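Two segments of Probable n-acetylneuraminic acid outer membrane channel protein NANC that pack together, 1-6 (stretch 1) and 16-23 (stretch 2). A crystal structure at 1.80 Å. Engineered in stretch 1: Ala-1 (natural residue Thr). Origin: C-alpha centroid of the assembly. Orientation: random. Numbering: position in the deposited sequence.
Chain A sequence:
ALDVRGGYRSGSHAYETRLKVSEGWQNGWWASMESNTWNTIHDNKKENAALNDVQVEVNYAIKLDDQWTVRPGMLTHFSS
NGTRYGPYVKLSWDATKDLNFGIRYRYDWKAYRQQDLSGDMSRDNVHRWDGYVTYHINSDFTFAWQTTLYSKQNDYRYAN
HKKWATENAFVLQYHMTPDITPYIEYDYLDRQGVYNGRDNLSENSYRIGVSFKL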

# COMPACT_ATOMS: atom_id res chain seq x y z
N ALA A 1 5.34 5.78 -15.18
CA ALA A 1 3.87 5.91 -15.14
C ALA A 1 3.52 6.91 -14.06
O ALA A 1 4.25 7.05 -13.08
N LEU A 2 2.44 7.65 -14.29
CA LEU A 2 1.96 8.63 -13.35
C LEU A 2 0.59 8.15 -12.92
O LEU A 2 -0.23 7.83 -13.75
N ASP A 3 0.36 8.11 -11.62
CA ASP A 3 -0.93 7.68 -11.09
C ASP A 3 -1.47 8.81 -10.22
O ASP A 3 -0.75 9.39 -9.40
N VAL A 4 -2.75 9.11 -10.41
CA VAL A 4 -3.47 10.13 -9.63
C VAL A 4 -4.70 9.44 -9.05
O VAL A 4 -5.42 8.77 -9.77
N ARG A 5 -4.92 9.58 -7.75
CA ARG A 5 -6.00 8.83 -7.11
C ARG A 5 -6.66 9.69 -6.06
O ARG A 5 -5.98 10.33 -5.29
N GLY A 6 -7.98 9.67 -6.05
CA GLY A 6 -8.76 10.34 -5.00
C GLY A 6 -9.54 9.29 -4.23
O GLY A 6 -10.03 8.34 -4.82
N GLU A 16 -8.59 11.59 0.77
CA GLU A 16 -7.16 11.50 0.51
C GLU A 16 -6.87 11.49 -0.98
O GLU A 16 -7.63 10.94 -1.77
N THR A 17 -5.76 12.11 -1.34
CA THR A 17 -5.29 12.11 -2.72
C THR A 17 -3.88 11.57 -2.76
O THR A 17 -3.06 11.87 -1.88
N ARG A 18 -3.62 10.72 -3.74
CA ARG A 18 -2.31 10.20 -3.96
C ARG A 18 -1.86 10.61 -5.36
O ARG A 18 -2.61 10.52 -6.33
N LEU A 19 -0.63 11.07 -5.42
CA LEU A 19 0.03 11.35 -6.68
C LEU A 19 1.28 10.49 -6.67
O LEU A 19 2.09 10.59 -5.76
N LYS A 20 1.43 9.65 -7.69
CA LYS A 20 2.46 8.63 -7.65
C LYS A 20 3.16 8.50 -9.00
O LYS A 20 2.51 8.44 -10.02
N VAL A 21 4.48 8.46 -8.97
CA VAL A 21 5.26 8.26 -10.19
C VAL A 21 6.12 7.04 -9.99
O VAL A 21 6.89 6.96 -9.02
N SER A 22 6.00 6.09 -10.90
CA SER A 22 6.78 4.86 -10.80
C SER A 22 7.36 4.43 -12.15
O SER A 22 6.77 4.68 -13.20
N GLU A 23 8.48 3.72 -12.08
CA GLU A 23 9.21 3.29 -13.29
C GLU A 23 10.04 2.06 -13.03
O GLU A 23 10.75 1.99 -12.02

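Neighbouring antiparallel strands send the side chains of each register pair to the same face of the sheet, so a face can develop its own chemistry. Strands 2-6 and 16-23 of this probable outer membrane channel illustrate the principle, with charged and polar groups on one face and mainly apolar ones on the other. The polar face is built round Arg-5 and Arg-18, the two residues that cover the most surface in the contact. They form a hydrogen-bonded pair, with Arg-5 N to Arg-18 O and Arg-18 N to Arg-5 O both 2.9 Å, and their side chains leave the sheet in the same form: chi1 and chi2 are t and chi3 is p in each. This shared course lays one guanidinium flat on the other, with centres 3.8 Å apart and planes at 16°. Arg-5 NH1 and Arg-18 NH1 approach to 3.5 Å, a meeting of like charges and of two donors, so no hydrogen bond joins them.

Asp-3 offers a countercharge, and waters take up guanidinium donors. Asp-3, with chi1 t, lies at the edge of the Arg-18 guanidinium and forms a salt bridge through a weak hydrogen bond from Arg-18 NH2 to Asp-3 OD1, 3.3 Å. Water 1 reinforces the link, accepting from Arg-18 NE at 2.7 Å and donating to Asp-3 OD1 at 2.5 Å. Arg-5 NE donates to water 3 at 2.9 Å, while Arg-5 NH2 donates to water 2 at 3.1 Å. Lys-20, paired with Asp-3 across the strands, has its CB 4.1 Å from Asp-3 CB, and beyond it the chain extends through four t rotamers and its end leads away.

On the other face, Leu-2 (t, p) brings CD1 within 3.6 Å of Val-21 CG1, and Val-4 (t) places CG2 3.6 Å from Leu-19 CD1. These apolar contacts lie largely on the surface.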

# COMPACT_ATOMS: atom_id res chain seq x y z
CB ALA A 1 3.21 4.56 -14.84
CB LEU A 2 1.85 9.99 -14.03
CG LEU A 2 1.15 11.15 -13.32
CD1 LEU A 2 1.89 11.58 -12.09
CD2 LEU A 2 1.02 12.33 -14.28
CB ASP A 3 -0.75 6.40 -10.27
CG ASP A 3 -2.07 5.70 -9.96
OD1 ASP A 3 -2.86 6.19 -9.11
OD2 ASP A 3 -2.30 4.63 -10.53
CB VAL A 4 -3.91 11.32 -10.52
CG1 VAL A 4 -4.64 12.36 -9.68
CG2 VAL A 4 -2.70 11.96 -11.22
CB ARG A 5 -5.48 7.54 -6.46
CG ARG A 5 -6.56 6.59 -6.01
CD ARG A 5 -6.00 5.40 -5.25
NE ARG A 5 -5.40 5.82 -4.00
CZ ARG A 5 -4.63 5.06 -3.23
NH1 ARG A 5 -4.35 3.82 -3.57
NH2 ARG A 5 -4.14 5.55 -2.11
CB GLU A 16 -6.57 10.27 1.17
CG GLU A 16 -7.23 8.96 0.77
CD GLU A 16 -6.57 7.77 1.44
OE1 GLU A 16 -5.34 7.83 1.69
OE2 GLU A 16 -7.27 6.76 1.71
CB THR A 17 -5.37 13.52 -3.39
OG1 THR A 17 -4.37 14.37 -2.85
CG2 THR A 17 -6.72 14.16 -3.16
CB ARG A 18 -2.28 8.67 -3.83
CG ARG A 18 -0.85 8.11 -3.89
CD ARG A 18 -0.81 6.59 -3.89
NE ARG A 18 -1.42 6.04 -5.09
CZ ARG A 18 -1.51 4.74 -5.37
NH1 ARG A 18 -1.01 3.83 -4.55
NH2 ARG A 18 -2.08 4.36 -6.49
CB LEU A 19 0.38 12.82 -6.77
CG LEU A 19 -0.62 13.76 -7.48
CD1 LEU A 19 -0.41 13.63 -8.98
CD2 LEU A 19 -2.08 13.51 -7.12
CB LYS A 20 1.83 7.30 -7.28
CG LYS A 20 2.81 6.15 -7.13
CD LYS A 20 2.09 4.92 -6.64
CE LYS A 20 3.04 3.77 -6.41
NZ LYS A 20 2.28 2.50 -6.28
CB VAL A 21 6.11 9.50 -10.56
CG1 VAL A 21 5.21 10.64 -11.00
CG2 VAL A 21 6.96 9.95 -9.38
CB SER A 22 5.91 3.73 -10.26
OG SER A 22 4.84 3.48 -11.14
CB GLU A 23 10.12 4.44 -13.70
CG GLU A 23 11.03 4.16 -14.84
CD GLU A 23 11.50 5.45 -15.48
OE1 GLU A 23 12.71 5.75 -15.40
OE2 GLU A 23 10.65 6.16 -16.04
O HOH W 1 -2.13 7.61 -7.21
O HOH W 2 -3.85 8.33 -0.67
O HOH W 3 -6.01 8.39 -2.72